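Local coordinates for protein botulinum neurotoxin type G (Clostridium botulinum, PDB 3MPP) that targets host nerve cells through its receptor-binding domain, which adheres the toxin to the cell surface so that the protease light chain can be delivered to the cytosol, at residues Asp228-Pro233 / Asn278-Leu283; Val322-Asn327 / Asp348-Lys353. The protein carries 4 engineered substitutions. All coordinates share one frame; numbering follows the deposited sequence.

Both interactions belong to the C-terminal half of the receptor-binding domain, the beta-trefoil, and they follow one another along the chain: 228-233 with 278-283 closes before 322-327 with 348-353 opens. Their centres lie about 21 Å apart and their nearest atoms about 6 Å, without touching. Interaction 1 joins two loops and is centred about 10 Å from the centre of the chain; its segment 228-233 faces the N-terminal subdomain. The loops precede strands 239-244 and 285-289, which pair in the antiparallel sheet of the trefoil. Interaction 2, about 27 Å from the centre of the chain, lies between strands 320-325 and 346-353 of that same sheet. One contact thus packs loops near the subdomain boundary, the other the body of the trefoil.

Interaction 1 (Asp228-Pro233 / Asn278-Leu283); sequences DFWGNP and NLYLGL
A single methyl group, CD1 of Leu-279, bridges two aromatic rings that follow one another in sequence, in a loop-to-loop contact of the beta-trefoil subdomain. It lies 3.5 Å from CE2 of Phe-229 and 3.7 Å from CH2 of Trp-230. The edge of the phenyl ring, at CD2, rests on one face of the indole, offset toward its rim. Both rings are set in a type I beta turn from Asp-228 to Gly-231, closed by Gly-231 N to Asp-228 O at 2.9 Å. Asp-228 OD1 accepts a hydrogen bond from the backbone N of Asn-232, from above the carboxylate plane, and a weak one from that of Trp-230. Phe-229 crosses Leu-279 at about a right angle, its chi1 of -176° turning the ring away from the backbone N. Ile-423 of strand 420-423 touches Phe-229, Trp-230 and Leu-279. The turn faces the N-terminal subdomain, where Lys-142 makes a cation-pi contact with Phe-229 and the backbone of Trp-143 bonds to that of Trp-230. The phenol of Tyr-280 is held by Trp-429 O and Asp-426 N, while the indole NE1 is bonded to Pro-424 O. Tyr-280 OH lies 3.9 Å from Trp-230 CZ2.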
ATOM      1  N   ASP A 228       5.237  -4.696  -0.846  1.00 22.39           N
ATOM      2  CA  ASP A 228       5.959  -3.563  -1.432  1.00 22.73           C
ATOM      3  C   ASP A 228       5.337  -2.227  -0.997  1.00 20.80           C
ATOM      4  O   ASP A 228       4.370  -2.191  -0.226  1.00 23.88           O
ATOM      5  CB  ASP A 228       6.074  -3.693  -2.973  1.00 16.72           C
ATOM      6  CG  ASP A 228       4.722  -3.591  -3.701  1.00 23.71           C
ATOM      7  OD1 ASP A 228       3.736  -3.098  -3.118  1.00 23.03           O
ATOM      8  OD2 ASP A 228       4.656  -3.993  -4.878  1.00 22.29           O
ATOM      9  N   PHE A 229       5.941  -1.134  -1.455  1.00 20.58           N
ATOM     10  CA  PHE A 229       5.546   0.224  -1.113  1.00 18.80           C
ATOM     11  C   PHE A 229       4.058   0.462  -1.427  1.00 23.71           C
ATOM     12  O   PHE A 229       3.387   1.247  -0.747  1.00 20.64           O
ATOM     13  CB  PHE A 229       6.425   1.155  -1.951  1.00 20.33           C
ATOM     14  CG  PHE A 229       6.250   2.630  -1.681  1.00 22.11           C
ATOM     15  CD1 PHE A 229       6.905   3.242  -0.616  1.00 20.59           C
ATOM     16  CD2 PHE A 229       5.523   3.419  -2.560  1.00 21.01           C
ATOM     17  CE1 PHE A 229       6.805   4.604  -0.419  1.00 31.45           C
ATOM     18  CE2 PHE A 229       5.404   4.786  -2.363  1.00 25.55           C
ATOM     19  CZ  PHE A 229       6.046   5.380  -1.286  1.00 29.40           C
ATOM     20  N   TRP A 230       3.547  -0.197  -2.470  1.00 25.02           N
ATOM     21  CA  TRP A 230       2.147   0.007  -2.881  1.00 21.88           C
ATOM     22  C   TRP A 230       1.166  -0.862  -2.076  1.00 24.86           C
ATOM     23  O   TRP A 230      -0.050  -0.661  -2.132  1.00 25.31           O
ATOM     24  CB  TRP A 230       1.982  -0.257  -4.383  1.00 20.09           C
ATOM     25  CG  TRP A 230       2.992   0.481  -5.214  1.00 23.76           C
ATOM     26  CD1 TRP A 230       3.947  -0.070  -6.029  1.00 22.33           C
ATOM     27  CD2 TRP A 230       3.162   1.909  -5.305  1.00 20.25           C
ATOM     28  NE1 TRP A 230       4.690   0.928  -6.630  1.00 18.86           N
ATOM     29  CE2 TRP A 230       4.232   2.147  -6.198  1.00 20.01           C
ATOM     30  CE3 TRP A 230       2.520   3.000  -4.714  1.00 24.44           C
ATOM     31  CZ2 TRP A 230       4.673   3.432  -6.511  1.00 22.09           C
ATOM     32  CZ3 TRP A 230       2.953   4.281  -5.032  1.00 28.92           C
ATOM     33  CH2 TRP A 230       4.015   4.486  -5.929  1.00 27.90           C
ATOM     34  N   GLY A 231       1.697  -1.836  -1.344  1.00 23.84           N
ATOM     35  CA  GLY A 231       0.877  -2.744  -0.555  1.00 23.14           C
ATOM     36  C   GLY A 231       0.579  -4.085  -1.207  1.00 27.32           C
ATOM     37  O   GLY A 231      -0.263  -4.829  -0.712  1.00 27.91           O
ATOM     38  N   ASN A 232       1.240  -4.385  -2.325  1.00 24.87           N
ATOM     39  CA  ASN A 232       1.140  -5.712  -2.937  1.00 23.82           C
ATOM     40  C   ASN A 232       2.246  -6.645  -2.449  1.00 29.18           C
ATOM     41  O   ASN A 232       3.268  -6.187  -1.928  1.00 24.75           O
ATOM     42  CB  ASN A 232       1.197  -5.597  -4.463  1.00 29.36           C
ATOM     43  CG  ASN A 232      -0.093  -5.074  -5.040  1.00 29.91           C
ATOM     44  OD1 ASN A 232      -1.171  -5.376  -4.530  1.00 32.81           O
ATOM     45  ND2 ASN A 232       0.005  -4.286  -6.100  1.00 29.93           N
ATOM     46  N   PRO A 233       2.054  -7.963  -2.616  1.00 24.17           N
ATOM     47  CA  PRO A 233       3.125  -8.878  -2.197  1.00 22.88           C
ATOM     48  C   PRO A 233       4.496  -8.524  -2.789  1.00 21.20           C
ATOM     49  O   PRO A 233       4.621  -8.153  -3.957  1.00 24.30           O
ATOM     50  CB  PRO A 233       2.659 -10.232  -2.733  1.00 26.23           C
ATOM     51  CG  PRO A 233       1.132 -10.114  -2.712  1.00 29.39           C
ATOM     52  CD  PRO A 233       0.862  -8.678  -3.113  1.00 27.45           C
ATOM     53  N   ASN A 278      10.047  12.539  -5.824  1.00 20.14           N
ATOM     54  CA  ASN A 278      10.244  11.372  -6.695  1.00 24.01           C
ATOM     55  C   ASN A 278      10.681  10.110  -5.942  1.00 27.41           C
ATOM     56  O   ASN A 278      11.424  10.194  -4.968  1.00 22.99           O
ATOM     57  CB  ASN A 278      11.267  11.711  -7.787  1.00 26.26           C
ATOM     58  CG  ASN A 278      10.711  12.675  -8.799  1.00 31.18           C
ATOM     59  OD1 ASN A 278      11.266  13.755  -9.044  1.00 31.80           O
ATOM     60  ND2 ASN A 278       9.581  12.310  -9.371  1.00 18.15           N
ATOM     61  N   LEU A 279      10.222   8.957  -6.432  1.00 21.18           N
ATOM     62  CA  LEU A 279      10.398   7.646  -5.810  1.00 23.24           C
ATOM     63  C   LEU A 279      11.344   6.753  -6.583  1.00 23.36           C
ATOM     64  O   LEU A 279      12.038   5.901  -6.011  1.00 20.82           O
ATOM     65  CB  LEU A 279       9.046   6.922  -5.749  1.00 23.49           C
ATOM     66  CG  LEU A 279       7.960   7.666  -4.970  1.00 21.58           C
ATOM     67  CD1 LEU A 279       6.708   6.816  -4.878  1.00 20.40           C
ATOM     68  CD2 LEU A 279       8.478   8.020  -3.567  1.00 23.56           C
ATOM     69  N   TYR A 280      11.342   6.905  -7.899  1.00 23.45           N
ATOM     70  CA  TYR A 280      12.163   6.044  -8.724  1.00 20.59           C
ATOM     71  C   TYR A 280      13.570   6.619  -8.870  1.00 25.28           C
ATOM     72  O   TYR A 280      13.937   7.087  -9.936  1.00 27.10           O
ATOM     73  CB  TYR A 280      11.525   5.864 -10.094  1.00 21.27           C
ATOM     74  CG  TYR A 280      10.089   5.425 -10.064  1.00 22.42           C
ATOM     75  CD1 TYR A 280       9.645   4.495  -9.138  1.00 22.32           C
ATOM     76  CD2 TYR A 280       9.185   5.888 -11.017  1.00 24.02           C
ATOM     77  CE1 TYR A 280       8.318   4.054  -9.147  1.00 25.04           C
ATOM     78  CE2 TYR A 280       7.871   5.459 -11.024  1.00 25.02           C
ATOM     79  CZ  TYR A 280       7.443   4.544 -10.088  1.00 22.07           C
ATOM     80  OH  TYR A 280       6.122   4.126 -10.103  1.00 24.59           O
ATOM     81  N   LEU A 281      14.342   6.572  -7.791  1.00 24.61           N
ATOM     82  CA  LEU A 281      15.657   7.223  -7.724  1.00 23.41           C
ATOM     83  C   LEU A 281      16.656   6.273  -7.083  1.00 23.68           C
ATOM     84  O   LEU A 281      16.277   5.476  -6.238  1.00 21.39           O
ATOM     85  CB  LEU A 281      15.572   8.484  -6.858  1.00 20.84           C
ATOM     86  CG  LEU A 281      14.666   9.628  -7.324  1.00 23.67           C
ATOM     87  CD1 LEU A 281      14.603  10.707  -6.240  1.00 23.47           C
ATOM     88  CD2 LEU A 281      15.221  10.204  -8.626  1.00 24.63           C
ATOM     89  N   GLY A 282      17.924   6.363  -7.475  1.00 23.16           N
ATOM     90  CA  GLY A 282      18.979   5.613  -6.807  1.00 23.55           C
ATOM     91  C   GLY A 282      19.170   4.165  -7.241  1.00 29.17           C
ATOM     92  O   GLY A 282      18.808   3.781  -8.351  1.00 21.98           O
ATOM     93  N   LEU A 283      19.755   3.365  -6.351  1.00 26.56           N
ATOM     94  CA  LEU A 283      20.034   1.959  -6.625  1.00 22.48           C
ATOM     95  C   LEU A 283      18.765   1.231  -7.003  1.00 19.74           C
ATOM     96  O   LEU A 283      17.745   1.385  -6.345  1.00 20.49           O
ATOM     97  CB  LEU A 283      20.632   1.284  -5.391  1.00 16.48           C
ATOM     98  CG  LEU A 283      21.939   1.951  -4.930  1.00 23.80           C
ATOM     99  CD1 LEU A 283      22.368   1.456  -3.558  1.00 28.20           C
ATOM    100  CD2 LEU A 283      23.002   1.695  -5.959  1.00 26.98           C
TER

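Interaction 2 (Val322-Asn327 / Asp348-Lys353)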
ATOM      1  N   VAL A 322      24.861  -6.665  -2.849  1.00 20.69           N
ATOM      2  CA  VAL A 322      25.153  -6.103  -1.546  1.00 19.27           C
ATOM      3  C   VAL A 322      25.947  -7.105  -0.717  1.00 23.61           C
ATOM      4  O   VAL A 322      25.534  -8.253  -0.578  1.00 22.48           O
ATOM      5  CB  VAL A 322      23.855  -5.727  -0.795  1.00 22.63           C
ATOM      6  CG1 VAL A 322      24.185  -5.189   0.584  1.00 21.31           C
ATOM      7  CG2 VAL A 322      23.024  -4.688  -1.609  1.00 20.56           C
ATOM      8  N   TYR A 323      27.082  -6.667  -0.171  1.00 19.74           N
ATOM      9  CA  TYR A 323      27.893  -7.518   0.707  1.00 23.14           C
ATOM     10  C   TYR A 323      28.087  -6.931   2.101  1.00 22.78           C
ATOM     11  O   TYR A 323      28.226  -5.717   2.276  1.00 23.40           O
ATOM     12  CB  TYR A 323      29.264  -7.841   0.092  1.00 23.54           C
ATOM     13  CG  TYR A 323      29.200  -8.753  -1.114  1.00 28.36           C
ATOM     14  CD1 TYR A 323      29.312 -10.128  -0.981  1.00 26.52           C
ATOM     15  CD2 TYR A 323      29.015  -8.229  -2.389  1.00 25.22           C
ATOM     16  CE1 TYR A 323      29.262 -10.965  -2.089  1.00 27.99           C
ATOM     17  CE2 TYR A 323      28.949  -9.049  -3.498  1.00 26.69           C
ATOM     18  CZ  TYR A 323      29.075 -10.414  -3.344  1.00 29.76           C
ATOM     19  OH  TYR A 323      28.990 -11.211  -4.455  1.00 27.86           O
ATOM     20  N   VAL A 324      28.117  -7.815   3.085  1.00 24.48           N
ATOM     21  CA  VAL A 324      28.408  -7.435   4.448  1.00 21.07           C
ATOM     22  C   VAL A 324      29.860  -7.777   4.802  1.00 26.12           C
ATOM     23  O   VAL A 324      30.318  -8.893   4.553  1.00 21.95           O
ATOM     24  CB  VAL A 324      27.454  -8.156   5.407  1.00 25.59           C
ATOM     25  CG1 VAL A 324      27.908  -7.972   6.863  1.00 26.00           C
ATOM     26  CG2 VAL A 324      26.042  -7.626   5.209  1.00 23.68           C
ATOM     27  N   LEU A 325      30.580  -6.825   5.385  1.00 23.58           N
ATOM     28  CA  LEU A 325      31.937  -7.109   5.838  1.00 23.10           C
ATOM     29  C   LEU A 325      31.866  -7.972   7.095  1.00 28.16           C
ATOM     30  O   LEU A 325      31.482  -7.493   8.151  1.00 34.93           O
ATOM     31  CB  LEU A 325      32.694  -5.806   6.099  1.00 28.35           C
ATOM     32  CG  LEU A 325      33.422  -5.252   4.871  1.00 44.87           C
ATOM     33  CD1 LEU A 325      32.429  -4.781   3.826  1.00 49.10           C
ATOM     34  CD2 LEU A 325      34.383  -4.128   5.253  1.00 53.66           C
ATOM     35  N   VAL A 326      32.230  -9.242   6.984  1.00 29.84           N
ATOM     36  CA  VAL A 326      32.028 -10.177   8.095  1.00 38.11           C
ATOM     37  C   VAL A 326      33.031 -10.072   9.237  1.00 37.30           C
ATOM     38  O   VAL A 326      32.717 -10.439  10.364  1.00 45.89           O
ATOM     39  CB  VAL A 326      31.980 -11.642   7.620  1.00 46.20           C
ATOM     40  CG1 VAL A 326      30.664 -11.918   6.930  1.00 49.03           C
ATOM     41  CG2 VAL A 326      33.148 -11.947   6.712  1.00 51.11           C
ATOM     42  N   ASN A 327      34.223  -9.567   8.954  1.00 29.91           N
ATOM     43  CA  ASN A 327      35.270  -9.496   9.962  1.00 38.03           C
ATOM     44  C   ASN A 327      35.453  -8.095  10.532  1.00 48.08           C
ATOM     45  O   ASN A 327      36.551  -7.723  10.934  1.00 53.65           O
ATOM     46  CB  ASN A 327      36.605 -10.008   9.407  1.00 49.08           C
ATOM     47  CG  ASN A 327      36.591 -11.507   9.136  1.00 53.53           C
ATOM     48  OD1 ASN A 327      37.209 -11.984   8.181  1.00 37.13           O
ATOM     49  ND2 ASN A 327      35.879 -12.256   9.976  1.00 51.51           N
ATOM     50  N   ASP A 348      27.000 -12.365   1.501  1.00 23.77           N
ATOM     51  CA  ASP A 348      25.861 -11.795   0.782  1.00 23.42           C
ATOM     52  C   ASP A 348      24.507 -12.395   1.142  1.00 24.75           C
ATOM     53  O   ASP A 348      23.474 -11.930   0.668  1.00 23.81           O
ATOM     54  CB  ASP A 348      26.071 -11.866  -0.731  1.00 19.96           C
ATOM     55  CG  ASP A 348      26.254 -13.304  -1.237  1.00 32.56           C
ATOM     56  OD1 ASP A 348      26.391 -14.236  -0.420  1.00 32.88           O
ATOM     57  OD2 ASP A 348      26.271 -13.494  -2.459  1.00 32.51           O
ATOM     58  N   VAL A 349      24.509 -13.401   1.999  1.00 26.94           N
ATOM     59  CA  VAL A 349      23.259 -14.054   2.388  1.00 27.10           C
ATOM     60  C   VAL A 349      22.501 -13.254   3.473  1.00 28.56           C
ATOM     61  O   VAL A 349      22.965 -13.095   4.616  1.00 24.96           O
ATOM     62  CB  VAL A 349      23.514 -15.491   2.853  1.00 25.97           C
ATOM     63  CG1 VAL A 349      22.203 -16.144   3.263  1.00 30.06           C
ATOM     64  CG2 VAL A 349      24.221 -16.288   1.733  1.00 30.86           C
ATOM     65  N   LEU A 350      21.339 -12.737   3.086  1.00 23.13           N
ATOM     66  CA  LEU A 350      20.538 -11.881   3.944  1.00 23.79           C
ATOM     67  C   LEU A 350      19.191 -12.525   4.248  1.00 27.46           C
ATOM     68  O   LEU A 350      18.803 -13.513   3.626  1.00 24.43           O
ATOM     69  CB  LEU A 350      20.266 -10.547   3.242  1.00 21.85           C
ATOM     70  CG  LEU A 350      21.474  -9.859   2.620  1.00 22.17           C
ATOM     71  CD1 LEU A 350      21.036  -8.595   1.854  1.00 23.01           C
ATOM     72  CD2 LEU A 350      22.493  -9.553   3.712  1.00 19.53           C
ATOM     73  N   GLN A 351      18.471 -11.933   5.197  1.00 27.86           N
ATOM     74  CA  GLN A 351      17.131 -12.389   5.545  0.55 28.60           C
ATOM     75  C   GLN A 351      16.213 -11.186   5.694  1.00 31.24           C
ATOM     76  O   GLN A 351      16.542 -10.226   6.400  1.00 27.98           O
ATOM     77  CB  GLN A 351      17.153 -13.187   6.847  0.55 27.26           C
ATOM     78  CG  GLN A 351      18.075 -14.387   6.829  0.55 25.33           C
ATOM     79  CD  GLN A 351      18.338 -14.932   8.222  0.55 35.31           C
ATOM     80  OE1 GLN A 351      17.409 -15.204   8.978  0.55 39.07           O
ATOM     81  NE2 GLN A 351      19.613 -15.095   8.566  0.55 38.64           N
ATOM     82  N   ILE A 352      15.072 -11.224   5.009  1.00 23.34           N
ATOM     83  CA  ILE A 352      14.087 -10.156   5.113  1.00 27.90           C
ATOM     84  C   ILE A 352      13.093 -10.520   6.208  1.00 31.38           C
ATOM     85  O   ILE A 352      12.608 -11.651   6.282  1.00 30.38           O
ATOM     86  CB  ILE A 352      13.360  -9.888   3.780  1.00 36.71           C
ATOM     87  CG1 ILE A 352      14.364  -9.610   2.665  1.00 50.82           C
ATOM     88  CG2 ILE A 352      12.454  -8.679   3.894  1.00 28.36           C
ATOM     89  CD1 ILE A 352      13.726  -8.965   1.444  1.00 53.68           C
ATOM     90  N   LYS A 353      12.798  -9.553   7.066  1.00 23.52           N
ATOM     91  CA  LYS A 353      12.026  -9.830   8.262  1.00 23.04           C
ATOM     92  C   LYS A 353      10.930  -8.779   8.442  1.00 25.79           C
ATOM     93  O   LYS A 353      10.940  -7.729   7.803  1.00 22.35           O
ATOM     94  CB  LYS A 353      12.942  -9.815   9.489  1.00 23.66           C
ATOM     95  CG  LYS A 353      14.183 -10.672   9.397  1.00 33.44           C
ATOM     96  CD  LYS A 353      13.896 -12.150   9.600  1.00 38.44           C
ATOM     97  CE  LYS A 353      13.483 -12.453  11.015  1.00 42.94           C
ATOM     98  NZ  LYS A 353      13.744 -13.895  11.312  1.00 44.93           N
TER
HETATM   99  O   HOH W   1      23.090  -9.685  -1.008  1.00 20.86           O
HETATM  100  O   HOH W   2      28.798 -14.087  -3.888  1.00 46.02           O
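This is a water-bridged contact between two antiparallel strands of the trefoil sheet, 320-325 and 346-353, whose backbones draw apart after Tyr-347, with Asp-348 in a short interruption. Direct backbone pairing of the strands is seen just beside it, where Val-324 bonds to Tyr-347. At Asp-348, water takes over: one molecule donates to Val-322 O at 2.9 Å and to Asp-348 O at 2.8 Å, joining the two carbonyls. The side chains of Tyr-323 and Asp-348 run side by side in the same direction, with ring and carboxylate planes only 7° apart. Asp-348 CB lies 3.6 Å from Tyr-323 CE1. Because chi1 of Asp-348 is 60°, CG sits between the backbone N and carbonyl carbon, and the carboxylate extends along the ring toward the phenol. A second water, in the plane of the tyrosine ring at its edge, joins Tyr-323 OH at 2.9 Å to Asp-348 OD2 at 3.0 Å. OD2 also forms a salt bridge with Arg-321, and the phenol bonds to Asn-341 N, so both polar ends have further partners. Val-324 CG2 meets Leu-350 CD2 at 4.3 Å. Covered by Phe-374 and Phe-377 of strand 373-382 respectively, Val-324 and Leu-350 contribute to the apolar interior of the beta-trefoil of the C-terminal receptor-binding subdomain.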